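Local atomic coordinates of leucine aminopeptidase (Legionella pneumophila, PDB entry 5GNE), a protein that probably removes amino-terminal residues from peptides as a zinc-dependent aminopeptidase of the M28 family. Residues Ile10-Cys15 with Ser34-Pro39; Asn97-Val102 with Thr299-Thr304; Gln144-Ala149 with Val157-Val162; Gly307-Gly312 with Ala333-Asp338. All blocks are in the same frame, centred on the assembly; numbering follows the deposited sequence.

Interaction 1: residues Ile10-Cys15 with Ser34-Pro39; sequences IIVSNC and SFIAIP
Ile10 and Ile36 meet on one face of an antiparallel sheet, their side chains crossing obliquely. With CG1 in both residues between the backbone N and the carbonyl carbon (chi1 66° and 62°), CG1 of Ile10 and CG1 of Ile36 meet at 3.7 Å. Beyond them, CD1 of Ile36 comes to 4.2 Å from CG2 of Val12, set at about a right angle, and CD1 of Ile10 rests 3.9 Å from CG2 of Ile38. Tyr17 of helix 14-20 touches Val12, Ser34 and Ile36. The backbones underneath are the two inner strands of a four-stranded antiparallel sheet, strand 8-13 lying between 33-38 and 59-60. Ile10 with Ile36 and Val12 with Ser34 are hydrogen-bonded pairs, each closed by two N-H...O bonds. Between them sits the non-hydrogen-bonded pair of Ile11 and Phe35, with side chains on the other face, where CG1 of Ile11 lies 3.7 Å from CD1 of Phe35; the same ring turns its edge to the carbonyl oxygen of Ile10. Where the first strand passes into a helix, OG of Ser34 donates to OD1 of Asn14 (2.7 Å), while ND2 of Asn14 holds the carbonyl oxygen of Ser30.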
loop_
_atom_site.group_PDB
_atom_site.type_symbol
_atom_site.label_atom_id
_atom_site.label_comp_id
_atom_site.label_asym_id
_atom_site.label_seq_id
_atom_site.Cartn_x
_atom_site.Cartn_y
_atom_site.Cartn_z
ATOM N N ILE A 10 -17.445 5.603 -8.765
ATOM C CA ILE A 10 -15.991 5.759 -8.839
ATOM C C ILE A 10 -15.645 7.113 -9.397
ATOM O O ILE A 10 -16.458 7.751 -10.075
ATOM C CB ILE A 10 -15.323 4.690 -9.719
ATOM C CG1 ILE A 10 -15.746 4.834 -11.181
ATOM C CG2 ILE A 10 -15.691 3.295 -9.272
ATOM C CD1 ILE A 10 -15.068 3.798 -12.059
ATOM N N ILE A 11 -14.427 7.552 -9.095
ATOM C CA ILE A 11 -13.912 8.801 -9.631
ATOM C C ILE A 11 -12.818 8.472 -10.635
ATOM O O ILE A 11 -11.918 7.690 -10.350
ATOM C CB ILE A 11 -13.391 9.711 -8.511
ATOM C CG1 ILE A 11 -14.582 10.177 -7.662
ATOM C CG2 ILE A 11 -12.634 10.914 -9.078
ATOM C CD1 ILE A 11 -14.154 10.852 -6.398
ATOM N N VAL A 12 -12.950 9.008 -11.840
ATOM C CA VAL A 12 -11.979 8.800 -12.915
ATOM C C VAL A 12 -11.534 10.099 -13.569
ATOM O O VAL A 12 -12.241 11.084 -13.549
ATOM C CB VAL A 12 -12.556 7.902 -13.993
ATOM C CG1 VAL A 12 -12.848 6.521 -13.398
ATOM C CG2 VAL A 12 -13.823 8.545 -14.549
ATOM N N SER A 13 -10.354 10.091 -14.182
ATOM C CA SER A 13 -9.924 11.229 -15.018
ATOM C C SER A 13 -10.918 11.418 -16.154
ATOM O O SER A 13 -11.558 10.460 -16.612
ATOM C CB SER A 13 -8.559 10.999 -15.611
ATOM O OG SER A 13 -8.694 10.000 -16.607
ATOM N N ASN A 14 -11.070 12.644 -16.616
ATOM C CA ASN A 14 -11.927 12.850 -17.775
ATOM C C ASN A 14 -11.504 12.005 -18.971
ATOM O O ASN A 14 -12.337 11.551 -19.759
ATOM C CB ASN A 14 -12.009 14.329 -18.093
ATOM C CG ASN A 14 -12.877 15.069 -17.080
ATOM O OD1 ASN A 14 -13.641 14.439 -16.337
ATOM N ND2 ASN A 14 -12.752 16.375 -17.014
ATOM N N CYS A 15 -10.208 11.739 -19.058
ATOM C CA CYS A 15 -9.657 10.836 -20.053
ATOM C C CYS A 15 -10.348 9.485 -20.030
ATOM O O CYS A 15 -10.852 8.998 -21.025
ATOM C CB CYS A 15 -8.147 10.665 -19.825
ATOM S SG CYS A 15 -7.308 9.669 -21.050
ATOM N N SER A 34 -14.260 13.063 -13.366
ATOM C CA SER A 34 -15.676 12.715 -13.332
ATOM C C SER A 34 -16.023 11.754 -12.201
ATOM O O SER A 34 -15.276 10.809 -11.925
ATOM C CB SER A 34 -16.097 12.093 -14.664
ATOM O OG SER A 34 -15.862 13.023 -15.721
ATOM N N PHE A 35 -17.156 12.008 -11.554
ATOM C CA PHE A 35 -17.695 11.132 -10.529
ATOM C C PHE A 35 -18.852 10.376 -11.152
ATOM O O PHE A 35 -19.843 10.985 -11.564
ATOM C CB PHE A 35 -18.149 11.936 -9.303
ATOM C CG PHE A 35 -18.800 11.105 -8.222
ATOM C CD1 PHE A 35 -18.287 9.865 -7.878
ATOM C CD2 PHE A 35 -19.894 11.593 -7.513
ATOM C CE1 PHE A 35 -18.863 9.109 -6.867
ATOM C CE2 PHE A 35 -20.506 10.830 -6.494
ATOM C CZ PHE A 35 -19.990 9.596 -6.170
ATOM N N ILE A 36 -18.720 9.063 -11.288
ATOM C CA ILE A 36 -19.686 8.310 -12.078
ATOM C C ILE A 36 -20.217 7.061 -11.404
ATOM O O ILE A 36 -19.638 6.525 -10.462
ATOM C CB ILE A 36 -19.096 7.876 -13.440
ATOM C CG1 ILE A 36 -17.898 6.950 -13.237
ATOM C CG2 ILE A 36 -18.700 9.085 -14.277
ATOM C CD1 ILE A 36 -17.371 6.312 -14.568
ATOM N N ALA A 37 -21.347 6.602 -11.917
ATOM C CA ALA A 37 -21.883 5.320 -11.525
ATOM C C ALA A 37 -21.818 4.401 -12.732
ATOM O O ALA A 37 -22.273 4.749 -13.824
ATOM C CB ALA A 37 -23.315 5.464 -11.015
ATOM N N ILE A 38 -21.237 3.228 -12.530
ATOM C CA ILE A 38 -21.001 2.311 -13.623
ATOM C C ILE A 38 -20.915 0.914 -13.021
ATOM O O ILE A 38 -20.277 0.703 -11.990
ATOM C CB ILE A 38 -19.705 2.673 -14.432
ATOM C CG1 ILE A 38 -19.654 1.898 -15.757
ATOM C CG2 ILE A 38 -18.419 2.449 -13.616
ATOM C CD1 ILE A 38 -18.419 2.190 -16.571
ATOM N N PRO A 39 -21.611 -0.045 -13.631
ATOM C CA PRO A 39 -21.513 -1.384 -13.071
ATOM C C PRO A 39 -20.294 -2.054 -13.674
ATOM O O PRO A 39 -20.290 -2.405 -14.853
ATOM C CB PRO A 39 -22.834 -2.035 -13.486
ATOM C CG PRO A 39 -23.315 -1.221 -14.685
ATOM C CD PRO A 39 -22.417 -0.028 -14.861
#

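Interaction 2: residues Asn97-Val102 with Thr299-Thr304; sequences NHEAQV and TRYVKT
Tyr301 presents one face of its ring to Val102 and buries more surface in this contact than any other residue. Methyl CG1 of Val102 stands over the ring centre, 3.7 Å from the centroid of Tyr301 and 11° off the ring normal, a CH-pi contact. That methyl is anti to the backbone N (chi1 169°), while CG2 of Val102 sits 3.9 Å from CZ of Tyr301. The opposite face of the ring is backed by CG of the preceding residue, Arg300, so the ring lies between two aliphatic groups. The first turn of helix 99-106, with His98 at its N-cap position, docks here on the last turn of helix 288-302 of the M28 peptidase fold. CA of Glu99 lies 3.5 Å from OH of Tyr301, but the hydroxyl has its polar partner in Glu371 of helix 355-373, whose carboxylate also receives the backbone N-H groups of Asn97 and His98. OE1 of Glu99 and NH2 of Arg300 form a long salt bridge of 3.8 Å, the carboxylate and guanidinium planes 83° apart. A water closes the gap, donating to OE1 of Glu99 (3.0 Å) and accepting from NE of Arg300 (2.7 Å).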
loop_
_atom_site.group_PDB
_atom_site.type_symbol
_atom_site.label_atom_id
_atom_site.label_comp_id
_atom_site.label_asym_id
_atom_site.label_seq_id
_atom_site.Cartn_x
_atom_site.Cartn_y
_atom_site.Cartn_z
ATOM N N ASN A 97 18.517 9.867 15.409
ATOM C CA ASN A 97 19.403 9.894 16.583
ATOM C C ASN A 97 19.591 8.539 17.282
ATOM O O ASN A 97 19.943 8.465 18.467
ATOM C CB ASN A 97 18.841 10.943 17.557
ATOM C CG ASN A 97 17.361 10.756 17.794
ATOM O OD1 ASN A 97 16.730 9.850 17.222
ATOM N ND2 ASN A 97 16.779 11.654 18.555
ATOM N N HIS A 98 19.258 7.498 16.544
ATOM C CA HIS A 98 19.154 6.123 16.988
ATOM C C HIS A 98 20.007 5.143 16.189
ATOM O O HIS A 98 19.586 3.994 15.946
ATOM C CB HIS A 98 17.645 5.852 16.895
ATOM C CG HIS A 98 16.875 6.639 17.900
ATOM N ND1 HIS A 98 15.625 6.294 18.330
ATOM C CD2 HIS A 98 17.346 7.487 18.851
ATOM C CE1 HIS A 98 15.251 7.095 19.302
ATOM N NE2 HIS A 98 16.324 7.767 19.700
ATOM N N GLU A 99 21.235 5.534 15.864
ATOM C CA GLU A 99 22.067 4.753 14.956
ATOM C C GLU A 99 22.360 3.351 15.494
ATOM O O GLU A 99 22.327 2.375 14.740
ATOM C CB GLU A 99 23.393 5.472 14.663
ATOM C CG GLU A 99 24.391 4.573 13.904
ATOM C CD GLU A 99 25.537 5.330 13.228
ATOM O OE1 GLU A 99 25.432 6.569 13.039
ATOM O OE2 GLU A 99 26.510 4.658 12.817
ATOM N N ALA A 100 22.614 3.225 16.795
ATOM C CA ALA A 100 22.932 1.904 17.345
ATOM C C ALA A 100 21.762 0.966 17.166
ATOM O O ALA A 100 21.938 -0.175 16.733
ATOM C CB ALA A 100 23.298 2.005 18.784
ATOM N N GLN A 101 20.565 1.444 17.490
ATOM C CA GLN A 101 19.392 0.593 17.371
ATOM C C GLN A 101 19.103 0.217 15.921
ATOM O O GLN A 101 18.814 -0.944 15.622
ATOM C CB GLN A 101 18.169 1.258 18.007
ATOM C CG GLN A 101 18.258 1.424 19.537
ATOM C CD GLN A 101 18.938 2.697 19.998
ATOM O OE1 GLN A 101 19.751 3.301 19.290
ATOM N NE2 GLN A 101 18.617 3.101 21.215
ATOM N N VAL A 102 19.232 1.180 15.017
ATOM C CA VAL A 102 18.988 0.935 13.606
ATOM C C VAL A 102 19.943 -0.156 13.094
ATOM O O VAL A 102 19.527 -1.086 12.399
ATOM C CB VAL A 102 19.134 2.251 12.792
ATOM C CG1 VAL A 102 19.141 1.982 11.288
ATOM C CG2 VAL A 102 18.003 3.242 13.172
ATOM N N THR A 299 19.857 7.880 2.610
ATOM C CA THR A 299 21.230 8.325 2.520
ATOM C C THR A 299 22.035 7.933 3.762
ATOM O O THR A 299 23.114 7.328 3.649
ATOM C CB THR A 299 21.291 9.839 2.274
ATOM O OG1 THR A 299 20.828 10.090 0.940
ATOM C CG2 THR A 299 22.723 10.342 2.384
ATOM N N ARG A 300 21.504 8.247 4.940
ATOM C CA ARG A 300 22.236 8.008 6.177
ATOM C C ARG A 300 22.396 6.528 6.516
ATOM O O ARG A 300 23.448 6.121 6.992
ATOM C CB ARG A 300 21.556 8.721 7.340
ATOM C CG ARG A 300 22.205 8.429 8.663
ATOM C CD ARG A 300 22.248 9.657 9.532
ATOM N NE ARG A 300 23.187 9.471 10.627
ATOM C CZ ARG A 300 23.437 10.389 11.550
ATOM N NH1 ARG A 300 22.803 11.555 11.505
ATOM N NH2 ARG A 300 24.315 10.137 12.518
ATOM N N TYR A 301 21.367 5.719 6.287
ATOM C CA TYR A 301 21.411 4.330 6.760
ATOM C C TYR A 301 21.478 3.280 5.657
ATOM O O TYR A 301 22.305 2.372 5.721
ATOM C CB TYR A 301 20.203 4.020 7.651
ATOM C CG TYR A 301 20.193 4.750 8.976
ATOM C CD1 TYR A 301 21.281 4.665 9.836
ATOM C CD2 TYR A 301 19.076 5.472 9.395
ATOM C CE1 TYR A 301 21.277 5.310 11.060
ATOM C CE2 TYR A 301 19.068 6.115 10.622
ATOM C CZ TYR A 301 20.174 6.023 11.451
ATOM O OH TYR A 301 20.192 6.648 12.674
ATOM N N VAL A 302 20.628 3.405 4.640
ATOM C CA VAL A 302 20.587 2.398 3.593
ATOM C C VAL A 302 21.755 2.633 2.635
ATOM O O VAL A 302 22.139 1.739 1.874
ATOM C CB VAL A 302 19.246 2.394 2.849
ATOM C CG1 VAL A 302 19.126 1.155 1.970
ATOM C CG2 VAL A 302 18.106 2.385 3.843
ATOM N N LYS A 303 22.317 3.840 2.704
ATOM C CA LYS A 303 23.408 4.298 1.833
ATOM C C LYS A 303 23.097 3.979 0.375
ATOM O O LYS A 303 23.844 3.295 -0.315
ATOM C CB LYS A 303 24.718 3.645 2.281
ATOM C CG LYS A 303 25.034 3.925 3.769
ATOM C CD LYS A 303 26.005 5.080 3.999
ATOM C CE LYS A 303 26.731 4.944 5.344
ATOM N NZ LYS A 303 27.225 6.250 5.892
ATOM N N THR A 304 21.968 4.503 -0.078
ATOM C CA THR A 304 21.479 4.304 -1.434
ATOM C C THR A 304 21.290 5.646 -2.137
ATOM O O THR A 304 21.037 6.655 -1.481
ATOM C CB THR A 304 20.134 3.491 -1.375
ATOM O OG1 THR A 304 20.401 2.088 -1.503
ATOM C CG2 THR A 304 19.164 3.891 -2.433
HETATM O O HOH W 1 24.749 7.308 10.207
#

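Interaction 3: residues Gln144-Ala149 with Val157-Val162; sequences QFDTLA and VESYFV
Asp146 and Ser159 make the polar contact between helix 132-151 and strand 157-164: OG of Ser159 donates to OD1 of Asp146 at 2.5 Å, which accepts through its syn lone pair, on the side of the other carboxylate oxygen. Beside this bond the packing is mostly apolar. The Phe145 ring turns an edge to Val157, with CE2 4.0 Å from CB of Val157, and the same CE2 comes to 3.5 Å from the carbonyl oxygen of Glu158. One turn further along the helix, CB of Ala149 rests 3.9 Å from CG2 of Val157. Phe145 has its CG anti to the backbone N, starting the ring out toward the strand, and OD1 of Asp146 lies in the plane of that ring at its edge.

A second shell packs round both parts. Phe220 of helix 202-221 meets the Phe145 ring and also touches Ala149 and Val157, while strand 170-177 pairs with 157-164 by backbone bonds. Residues 144-149 run nearly antiparallel (163°) to residues 157-162, on an outermost strand of the mixed sheet. One helical turn before Asp146, Lys142 reaches OD2 of Asp146 in a salt bridge and OG of Ser159 in a hydrogen bond. Carboxylate, hydroxyl and ammonium so form a closed polar triangle, in which the lysine charge would be expected to favour an ionised Asp146.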
loop_
_atom_site.group_PDB
_atom_site.type_symbol
_atom_site.label_atom_id
_atom_site.label_comp_id
_atom_site.label_asym_id
_atom_site.label_seq_id
_atom_site.Cartn_x
_atom_site.Cartn_y
_atom_site.Cartn_z
ATOM N N GLN A 144 0.492 -15.622 9.613
ATOM C CA GLN A 144 1.943 -15.375 9.711
ATOM C C GLN A 144 2.252 -14.389 10.838
ATOM O O GLN A 144 3.253 -14.517 11.538
ATOM C CB GLN A 144 2.521 -14.828 8.407
ATOM C CG GLN A 144 2.426 -15.747 7.222
ATOM C CD GLN A 144 3.195 -17.033 7.419
ATOM O OE1 GLN A 144 2.597 -18.099 7.526
ATOM N NE2 GLN A 144 4.523 -16.940 7.478
ATOM N N PHE A 145 1.376 -13.410 11.022
ATOM C CA PHE A 145 1.577 -12.444 12.087
ATOM C C PHE A 145 1.295 -13.102 13.430
ATOM O O PHE A 145 2.136 -13.066 14.327
ATOM C CB PHE A 145 0.674 -11.217 11.907
ATOM C CG PHE A 145 0.827 -10.191 13.000
ATOM C CD1 PHE A 145 1.788 -9.195 12.899
ATOM C CD2 PHE A 145 0.026 -10.231 14.141
ATOM C CE1 PHE A 145 1.939 -8.247 13.919
ATOM C CE2 PHE A 145 0.170 -9.289 15.159
ATOM C CZ PHE A 145 1.129 -8.302 15.049
ATOM N N ASP A 146 0.120 -13.717 13.552
ATOM C CA ASP A 146 -0.282 -14.385 14.787
ATOM C C ASP A 146 0.774 -15.379 15.258
ATOM O O ASP A 146 1.147 -15.400 16.441
ATOM C CB ASP A 146 -1.620 -15.104 14.597
ATOM C CG ASP A 146 -2.734 -14.176 14.183
ATOM O OD1 ASP A 146 -2.647 -12.963 14.481
ATOM O OD2 ASP A 146 -3.696 -14.664 13.549
ATOM N N THR A 147 1.251 -16.200 14.324
ATOM C CA THR A 147 2.275 -17.187 14.622
ATOM C C THR A 147 3.526 -16.512 15.179
ATOM O O THR A 147 4.041 -16.907 16.232
ATOM C CB THR A 147 2.647 -18.024 13.385
ATOM O OG1 THR A 147 1.542 -18.862 13.012
ATOM C CG2 THR A 147 3.864 -18.900 13.692
ATOM N N LEU A 148 4.019 -15.506 14.461
ATOM C CA LEU A 148 5.201 -14.766 14.894
ATOM C C LEU A 148 5.052 -14.199 16.303
ATOM O O LEU A 148 5.957 -14.319 17.133
ATOM C CB LEU A 148 5.475 -13.611 13.927
ATOM C CG LEU A 148 6.260 -13.919 12.656
ATOM C CD1 LEU A 148 6.365 -12.672 11.789
ATOM C CD2 LEU A 148 7.629 -14.452 12.999
ATOM N N ALA A 149 3.886 -13.630 16.590
ATOM C CA ALA A 149 3.630 -13.060 17.907
ATOM C C ALA A 149 3.574 -14.141 18.980
ATOM O O ALA A 149 3.960 -13.897 20.119
ATOM C CB ALA A 149 2.347 -12.246 17.903
ATOM N N VAL A 157 -0.079 -7.434 21.234
ATOM C CA VAL A 157 -0.410 -7.391 19.819
ATOM C C VAL A 157 -1.904 -7.490 19.539
ATOM O O VAL A 157 -2.711 -7.712 20.440
ATOM C CB VAL A 157 0.273 -8.535 19.050
ATOM C CG1 VAL A 157 1.762 -8.426 19.171
ATOM C CG2 VAL A 157 -0.200 -9.886 19.588
ATOM N N GLU A 158 -2.261 -7.276 18.277
ATOM C CA GLU A 158 -3.627 -7.457 17.822
ATOM C C GLU A 158 -3.607 -7.763 16.324
ATOM O O GLU A 158 -2.674 -7.341 15.615
ATOM C CB GLU A 158 -4.420 -6.202 18.127
ATOM C CG GLU A 158 -5.872 -6.394 18.442
ATOM C CD GLU A 158 -6.531 -5.064 18.771
ATOM O OE1 GLU A 158 -5.791 -4.088 19.054
ATOM O OE2 GLU A 158 -7.781 -5.001 18.778
ATOM N N SER A 159 -4.568 -8.552 15.849
ATOM C CA SER A 159 -4.758 -8.737 14.403
ATOM C C SER A 159 -6.232 -8.957 14.086
ATOM O O SER A 159 -6.903 -9.719 14.761
ATOM C CB SER A 159 -3.909 -9.894 13.863
ATOM O OG SER A 159 -4.400 -11.148 14.298
ATOM N N TYR A 160 -6.738 -8.272 13.065
ATOM C CA TYR A 160 -8.125 -8.456 12.647
ATOM C C TYR A 160 -8.344 -8.237 11.172
ATOM O O TYR A 160 -7.590 -7.520 10.523
ATOM C CB TYR A 160 -9.046 -7.537 13.430
ATOM C CG TYR A 160 -8.587 -6.109 13.509
ATOM C CD1 TYR A 160 -7.619 -5.722 14.436
ATOM C CD2 TYR A 160 -9.125 -5.132 12.683
ATOM C CE1 TYR A 160 -7.203 -4.398 14.528
ATOM C CE2 TYR A 160 -8.720 -3.812 12.774
ATOM C CZ TYR A 160 -7.764 -3.445 13.697
ATOM O OH TYR A 160 -7.358 -2.128 13.793
ATOM N N PHE A 161 -9.380 -8.872 10.642
ATOM C CA PHE A 161 -9.843 -8.586 9.301
ATOM C C PHE A 161 -10.635 -7.305 9.270
ATOM O O PHE A 161 -11.356 -6.997 10.207
ATOM C CB PHE A 161 -10.683 -9.731 8.774
ATOM C CG PHE A 161 -9.920 -10.993 8.647
ATOM C CD1 PHE A 161 -8.928 -11.113 7.691
ATOM C CD2 PHE A 161 -10.163 -12.059 9.509
ATOM C CE1 PHE A 161 -8.195 -12.283 7.571
ATOM C CE2 PHE A 161 -9.428 -13.241 9.401
ATOM C CZ PHE A 161 -8.444 -13.354 8.428
ATOM N N VAL A 162 -10.485 -6.556 8.186
ATOM C CA VAL A 162 -11.385 -5.467 7.876
ATOM C C VAL A 162 -12.086 -5.763 6.550
ATOM O O VAL A 162 -11.450 -5.843 5.512
ATOM C CB VAL A 162 -10.663 -4.133 7.804
ATOM C CG1 VAL A 162 -11.619 -3.054 7.279
ATOM C CG2 VAL A 162 -10.122 -3.758 9.198
#

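Interaction 4: residues Gly307-Gly312 with Ala333-Asp338; sequences GYTKCG and ATTLDD
Thr309 and Thr335 bring their backbones together, with CA of Thr309 5.3 Å from CA of Thr335. Residues 307-309 are strand and the chain stays extended through Cys311; the facing residues 333-338 have no regular structure, extended at Thr334 and Thr335 and turning at Leu336. The joining bond runs from backbone to side chain: N of Leu336 donates to OG1 of Thr309 at 3.0 Å, with a bent N-H...O angle of 138°. The hydroxyl is anti to its own backbone N (chi1 -177°) and in turn donates weakly to the carbonyl oxygen of Lys310. Strand 306-309 is an outermost strand of the eight-stranded mixed sheet of the M28 fold, bonded through its backbone to strand 279-282. Residues 333-338 leave strand 328-332, on the other flank of 279-282, and reach across to that outermost strand. Trp280 of the intervening strand touches the Thr309 side chain. The side chains of Thr309 and Thr335 lie alongside each other, pointing opposite ways, CG2 of Thr335 lying 3.6 Å from CB of Thr309 and 3.4 Å from OG1 of Thr309. Leu336 packs alkyl carbons on a peptide group, its CB and CD2 each 3.5 Å from the carbonyl oxygen of Lys310. Just beyond, Cys311 is tied to Cys315 by a disulfide, and on the other segment the Thr334 side chain lies about 10 Å from a bound zinc ion.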
loop_
_atom_site.group_PDB
_atom_site.type_symbol
_atom_site.label_atom_id
_atom_site.label_comp_id
_atom_site.label_asym_id
_atom_site.label_seq_id
_atom_site.Cartn_x
_atom_site.Cartn_y
_atom_site.Cartn_z
ATOM N N GLY A 307 16.392 8.664 -5.662
ATOM C CA GLY A 307 15.672 9.251 -6.784
ATOM C C GLY A 307 14.254 9.729 -6.484
ATOM O O GLY A 307 13.720 9.518 -5.390
ATOM N N TYR A 308 13.647 10.404 -7.453
ATOM C CA TYR A 308 12.273 10.877 -7.331
ATOM C C TYR A 308 11.471 10.540 -8.588
ATOM O O TYR A 308 12.002 10.492 -9.693
ATOM C CB TYR A 308 12.234 12.380 -7.040
ATOM C CG TYR A 308 12.765 12.703 -5.661
ATOM C CD1 TYR A 308 14.103 13.043 -5.472
ATOM C CD2 TYR A 308 11.938 12.654 -4.544
ATOM C CE1 TYR A 308 14.600 13.323 -4.206
ATOM C CE2 TYR A 308 12.422 12.934 -3.279
ATOM C CZ TYR A 308 13.751 13.265 -3.108
ATOM O OH TYR A 308 14.226 13.544 -1.843
ATOM N N THR A 309 10.188 10.272 -8.395
ATOM C CA THR A 309 9.282 9.931 -9.486
ATOM C C THR A 309 7.872 10.490 -9.239
ATOM O O THR A 309 7.557 10.958 -8.133
ATOM C CB THR A 309 9.261 8.394 -9.707
ATOM O OG1 THR A 309 8.417 8.072 -10.815
ATOM C CG2 THR A 309 8.779 7.656 -8.473
ATOM N N LYS A 310 7.050 10.500 -10.281
ATOM C CA LYS A 310 5.663 10.946 -10.170
ATOM C C LYS A 310 4.725 9.806 -10.558
ATOM O O LYS A 310 5.159 8.816 -11.148
ATOM C CB LYS A 310 5.394 12.184 -11.036
ATOM C CG LYS A 310 5.952 13.513 -10.498
ATOM C CD LYS A 310 4.898 14.638 -10.629
ATOM C CE LYS A 310 5.448 16.041 -10.335
ATOM N NZ LYS A 310 4.413 17.101 -10.565
ATOM N N CYS A 311 3.469 9.900 -10.122
ATOM C CA CYS A 311 2.468 8.857 -10.360
ATOM C C CYS A 311 1.191 9.427 -10.961
ATOM O O CYS A 311 0.917 10.614 -10.843
ATOM C CB CYS A 311 2.125 8.104 -9.054
ATOM S SG CYS A 311 1.297 6.538 -9.378
ATOM N N GLY A 312 0.413 8.568 -11.606
ATOM C CA GLY A 312 -0.932 8.914 -12.029
ATOM C C GLY A 312 -1.896 9.096 -10.854
ATOM O O GLY A 312 -1.529 8.941 -9.684
ATOM N N ALA A 333 10.440 0.834 -6.139
ATOM C CA ALA A 333 11.489 0.126 -6.871
ATOM C C ALA A 333 11.908 0.776 -8.195
ATOM O O ALA A 333 13.070 0.689 -8.580
ATOM C CB ALA A 333 11.050 -1.326 -7.126
ATOM N N THR A 334 10.969 1.420 -8.885
ATOM C CA THR A 334 11.213 1.963 -10.232
ATOM C C THR A 334 10.729 3.406 -10.368
ATOM O O THR A 334 9.920 3.867 -9.559
ATOM C CB THR A 334 10.523 1.119 -11.326
ATOM O OG1 THR A 334 9.115 1.092 -11.075
ATOM C CG2 THR A 334 11.040 -0.306 -11.332
ATOM N N THR A 335 11.283 4.132 -11.342
ATOM C CA THR A 335 10.739 5.423 -11.784
ATOM C C THR A 335 9.601 5.151 -12.742
ATOM O O THR A 335 9.482 4.041 -13.248
ATOM C CB THR A 335 11.769 6.299 -12.493
ATOM O OG1 THR A 335 13.003 6.261 -11.780
ATOM C CG2 THR A 335 11.298 7.754 -12.573
ATOM N N LEU A 336 8.803 6.168 -13.036
ATOM C CA LEU A 336 7.706 6.012 -13.976
ATOM C C LEU A 336 8.123 5.810 -15.449
ATOM O O LEU A 336 7.321 5.341 -16.259
ATOM C CB LEU A 336 6.770 7.214 -13.861
ATOM C CG LEU A 336 5.529 7.079 -14.725
ATOM C CD1 LEU A 336 4.792 5.810 -14.326
ATOM C CD2 LEU A 336 4.652 8.294 -14.540
ATOM N N ASP A 337 9.361 6.125 -15.809
ATOM C CA ASP A 337 9.774 5.862 -17.187
ATOM C C ASP A 337 10.597 4.592 -17.424
ATOM O O ASP A 337 10.410 3.947 -18.455
ATOM C CB ASP A 337 10.479 7.081 -17.784
ATOM C CG ASP A 337 9.621 8.332 -17.715
ATOM O OD1 ASP A 337 8.539 8.318 -18.338
ATOM O OD2 ASP A 337 10.022 9.321 -17.069
ATOM N N ASP A 338 11.515 4.220 -16.541
ATOM C CA ASP A 338 12.051 2.886 -16.726
ATOM C C ASP A 338 11.348 2.012 -15.677
ATOM O O ASP A 338 11.784 1.891 -14.526
ATOM C CB ASP A 338 13.562 2.846 -16.608
ATOM C CG ASP A 338 14.162 1.701 -17.409
ATOM O OD1 ASP A 338 13.531 1.308 -18.423
ATOM O OD2 ASP A 338 15.283 1.245 -17.091
#

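In the fold
Along the chain interaction 1 comes first and is complete before the others begin. Interaction 2 then joins segments whose closest ends are 197 residues apart, spanning all of interaction 3, and interaction 4 follows directly, since helix 288-302 leads into strand 306-309. Interactions 3 and 4 belong to the same eight-stranded mixed sheet, at its two outermost strands, with centres 33 Å apart and on opposite sides of the chain's centre. Interaction 1 lies in the separate four-stranded antiparallel sheet, 44 Å from interaction 2 between centres, though its nearest atoms come within about 8 Å of interaction 4. Of the four, interaction 4 lies nearest the zinc site; the others lie away from the zinc-binding residues.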